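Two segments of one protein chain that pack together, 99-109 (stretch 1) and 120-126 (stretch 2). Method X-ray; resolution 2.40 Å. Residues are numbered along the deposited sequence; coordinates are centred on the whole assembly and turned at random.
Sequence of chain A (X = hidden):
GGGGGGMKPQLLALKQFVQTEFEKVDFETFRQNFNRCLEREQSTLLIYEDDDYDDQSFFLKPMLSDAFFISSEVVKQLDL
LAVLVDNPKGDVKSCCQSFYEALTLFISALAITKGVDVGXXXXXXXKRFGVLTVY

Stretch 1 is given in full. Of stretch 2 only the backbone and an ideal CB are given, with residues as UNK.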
# COMPACT_ATOMS: atom_id res chain seq x y z
N PHE A 99 9.30 0.58 5.91
CA PHE A 99 10.58 0.14 5.36
C PHE A 99 10.31 -0.71 4.11
O PHE A 99 10.99 -0.58 3.09
CB PHE A 99 11.33 -0.72 6.37
CG PHE A 99 12.72 -1.10 5.94
CD1 PHE A 99 13.78 -0.21 6.11
CD2 PHE A 99 12.99 -2.35 5.38
CE1 PHE A 99 15.08 -0.55 5.75
CE2 PHE A 99 14.30 -2.71 5.02
CZ PHE A 99 15.34 -1.81 5.21
N TYR A 100 9.28 -1.55 4.19
CA TYR A 100 8.92 -2.41 3.08
C TYR A 100 8.29 -1.64 1.93
O TYR A 100 8.65 -1.83 0.76
CB TYR A 100 7.93 -3.50 3.53
CG TYR A 100 7.27 -4.25 2.37
CD1 TYR A 100 7.92 -5.31 1.73
CD2 TYR A 100 6.01 -3.86 1.89
CE1 TYR A 100 7.32 -5.98 0.65
CE2 TYR A 100 5.40 -4.52 0.82
CZ TYR A 100 6.06 -5.57 0.20
OH TYR A 100 5.44 -6.22 -0.85
N GLU A 101 7.32 -0.79 2.23
CA GLU A 101 6.64 -0.06 1.18
C GLU A 101 7.58 0.79 0.33
O GLU A 101 7.26 1.15 -0.81
CB GLU A 101 5.50 0.78 1.78
CG GLU A 101 4.53 -0.06 2.61
CD GLU A 101 3.22 0.64 2.89
OE1 GLU A 101 3.26 1.81 3.31
OE2 GLU A 101 2.15 0.01 2.69
N ALA A 102 8.77 1.06 0.87
CA ALA A 102 9.78 1.85 0.15
C ALA A 102 10.68 0.93 -0.68
O ALA A 102 11.28 1.37 -1.65
CB ALA A 102 10.62 2.66 1.14
N LEU A 103 10.77 -0.34 -0.31
CA LEU A 103 11.65 -1.27 -1.00
C LEU A 103 10.94 -2.23 -1.97
O LEU A 103 11.57 -3.08 -2.60
CB LEU A 103 12.46 -2.06 0.04
CG LEU A 103 13.32 -1.16 0.95
CD1 LEU A 103 13.98 -1.95 2.01
CD2 LEU A 103 14.36 -0.43 0.08
N THR A 104 9.63 -2.07 -2.08
CA THR A 104 8.79 -2.93 -2.92
C THR A 104 9.38 -3.29 -4.30
O THR A 104 9.47 -4.46 -4.66
CB THR A 104 7.40 -2.26 -3.08
OG1 THR A 104 6.39 -3.10 -2.50
CG2 THR A 104 7.06 -2.04 -4.54
N LEU A 105 9.80 -2.27 -5.06
CA LEU A 105 10.35 -2.46 -6.39
C LEU A 105 11.71 -3.17 -6.28
O LEU A 105 12.06 -4.01 -7.12
CB LEU A 105 10.52 -1.10 -7.07
CG LEU A 105 10.69 -0.93 -8.59
CD1 LEU A 105 11.75 -1.86 -9.12
CD2 LEU A 105 9.39 -1.16 -9.27
N PHE A 106 12.45 -2.84 -5.23
CA PHE A 106 13.76 -3.41 -4.92
C PHE A 106 13.59 -4.91 -4.65
O PHE A 106 14.34 -5.74 -5.16
CB PHE A 106 14.31 -2.74 -3.66
CG PHE A 106 15.74 -3.11 -3.34
CD1 PHE A 106 16.80 -2.37 -3.85
CD2 PHE A 106 16.02 -4.18 -2.51
CE1 PHE A 106 18.11 -2.69 -3.54
CE2 PHE A 106 17.34 -4.51 -2.18
CZ PHE A 106 18.37 -3.76 -2.70
N ILE A 107 12.58 -5.24 -3.87
CA ILE A 107 12.30 -6.62 -3.48
C ILE A 107 11.90 -7.54 -4.64
O ILE A 107 12.25 -8.73 -4.62
CB ILE A 107 11.23 -6.61 -2.39
CG1 ILE A 107 11.82 -5.89 -1.16
CG2 ILE A 107 10.81 -8.05 -2.04
CD1 ILE A 107 10.82 -5.61 -0.10
N SER A 108 11.17 -7.02 -5.63
CA SER A 108 10.76 -7.83 -6.78
C SER A 108 11.98 -8.17 -7.63
O SER A 108 12.13 -9.29 -8.09
CB SER A 108 9.75 -7.08 -7.65
OG SER A 108 8.51 -6.91 -6.98
N ALA A 109 12.85 -7.18 -7.83
CA ALA A 109 14.07 -7.37 -8.61
C ALA A 109 14.88 -8.49 -7.97
O ALA A 109 15.37 -9.41 -8.65
CB ALA A 109 14.89 -6.10 -8.61
N UNK A 120 5.69 -14.93 -4.26
CA UNK A 120 5.97 -15.82 -3.12
C UNK A 120 7.07 -15.18 -2.27
O UNK A 120 7.03 -15.19 -1.03
CB UNK A 120 6.39 -17.22 -3.59
N UNK A 121 8.05 -14.58 -2.96
CA UNK A 121 9.16 -13.92 -2.29
C UNK A 121 8.54 -12.89 -1.35
O UNK A 121 8.78 -12.89 -0.13
CB UNK A 121 10.13 -13.28 -3.28
N UNK A 122 7.74 -12.00 -1.94
CA UNK A 122 7.06 -10.95 -1.20
C UNK A 122 6.25 -11.49 -0.02
O UNK A 122 6.27 -10.92 1.07
CB UNK A 122 6.14 -10.17 -2.14
N UNK A 123 5.51 -12.57 -0.26
CA UNK A 123 4.67 -13.16 0.77
C UNK A 123 5.48 -13.74 1.93
O UNK A 123 5.10 -13.57 3.09
CB UNK A 123 3.79 -14.25 0.16
N UNK A 124 6.58 -14.41 1.63
CA UNK A 124 7.41 -14.96 2.69
C UNK A 124 7.88 -13.77 3.53
O UNK A 124 7.76 -13.75 4.76
CB UNK A 124 8.58 -15.77 2.13
N UNK A 125 8.37 -12.75 2.82
CA UNK A 125 8.85 -11.52 3.44
C UNK A 125 7.87 -11.06 4.52
O UNK A 125 8.25 -10.87 5.67
CB UNK A 125 9.04 -10.43 2.39
N UNK A 126 6.60 -10.88 4.12
CA UNK A 126 5.58 -10.42 5.04
C UNK A 126 5.18 -11.39 6.16
O UNK A 126 4.67 -10.97 7.19
CB UNK A 126 4.33 -10.07 4.23

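Two helices cross here at 127° between their N-to-C directions, their axes 9.9 Å apart at closest approach. On the visible side, Tyr100, Thr104, Ile107 and Ser108 supply the surface, with two hydroxyls and a branched aliphatic chain nearest the partner.

Position 120 has helical backbone angles and nothing of stretch 1 within 5.5 Å of its ideal CB. Stretch 1 sets no demand, so almost any helix-tolerant residue would suit. The deposited residue is Arg120, which does not touch stretch 1 and is poorly ordered.

At 121 the CA-to-CB bond points toward stretch 1, yet the closest atom to the ideal CB is Ile107 O, at 5.2 Å. That gap favours a long or broad side chain that can lie along Ile107: leucine, methionine or an aromatic. It is Tyr121, chi1 t, whose CD2 packs 3.6 Å from Ile107 CG2 and comes within 3.3 Å of Ile107 O. Its hydroxyl is hydrogen-bonded elsewhere in the structure.

Position 122 is the crux. Its CA-to-CB bond points sideways, but the ideal CB lies 4.2 Å from Tyr100 OH and 5.1 Å from Ile107 CG2, and Ser108 OG lies farther on. Asparagine could reach Tyr100 OH, and glutamine could reach one hydroxyl or the other; a flat ring with a polar atom at each side, such as histidine, could meet both and also lie against the methyl. The residue is His122, chi1 near -83°, a knob among Tyr100, Thr104, Ile107 and Ser108. His122 ND1 donates a weak hydrogen bond to Tyr100 OH (2.9 Å, bent to 121°), while His122 NE2 and Ser108 OG hydrogen-bond at 2.8 Å. Ile107 CG2 sits over one face, 3.8 Å from the His122 ring centroid, in a CH-pi contact, and Thr104 O approaches the ring edge, 3.5 Å from His122 CE1. The Tyr100 and His122 rings meet rim to rim, nearly perpendicular.

Position 123 points away, and 124 is out of reach; polar residues would serve at both. They are Gln123 and Gln124, neither touching stretch 1.

Position 125 points toward stretch 1, its ideal CB 5.1 Å from Tyr100 CE1 and 5.3 Å from Ile107 CG2. A medium apolar chain, such as leucine, isoleucine or methionine, would close the distance. Leu125, chi1 t and chi2 m, brings CD1 to 4.0 Å from Tyr100 CD1, an apolar contact against the ring that carries the hydroxyl used by His122.

At 126 the ideal CB would point sideways, with nothing within 5.5 Å. Small or polar residues would fit equally; Gly126 adds no side chain and remains helical.

Stretch 2 (120-126) RYHQQLG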
# COMPACT_ATOMS: atom_id res chain seq x y z
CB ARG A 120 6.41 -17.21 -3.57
CG ARG A 120 6.58 -18.15 -2.38
CD ARG A 120 7.27 -19.46 -2.77
NE ARG A 120 6.39 -20.60 -2.57
CZ ARG A 120 5.23 -20.78 -3.20
NH1 ARG A 120 4.82 -19.88 -4.09
NH2 ARG A 120 4.49 -21.86 -2.95
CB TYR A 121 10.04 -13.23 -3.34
CG TYR A 121 11.39 -12.78 -2.82
CD1 TYR A 121 12.34 -13.71 -2.41
CD2 TYR A 121 11.71 -11.43 -2.74
CE1 TYR A 121 13.58 -13.30 -1.94
CE2 TYR A 121 12.95 -11.01 -2.27
CZ TYR A 121 13.88 -11.96 -1.86
OH TYR A 121 15.10 -11.57 -1.36
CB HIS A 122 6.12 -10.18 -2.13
CG HIS A 122 6.80 -9.11 -2.92
ND1 HIS A 122 7.16 -7.91 -2.37
CD2 HIS A 122 7.16 -9.08 -4.22
CE1 HIS A 122 7.74 -7.16 -3.30
NE2 HIS A 122 7.75 -7.85 -4.42
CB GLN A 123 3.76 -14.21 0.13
CG GLN A 123 2.74 -13.55 -0.77
CD GLN A 123 1.96 -14.53 -1.64
OE1 GLN A 123 2.38 -15.67 -1.83
NE2 GLN A 123 0.84 -14.07 -2.19
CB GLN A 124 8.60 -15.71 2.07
CG GLN A 124 8.17 -16.81 1.12
CD GLN A 124 9.34 -17.48 0.42
OE1 GLN A 124 10.17 -16.82 -0.22
NE2 GLN A 124 9.41 -18.81 0.54
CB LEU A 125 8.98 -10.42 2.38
CG LEU A 125 9.63 -9.06 2.67
CD1 LEU A 125 9.05 -8.39 3.93
CD2 LEU A 125 11.12 -9.25 2.79
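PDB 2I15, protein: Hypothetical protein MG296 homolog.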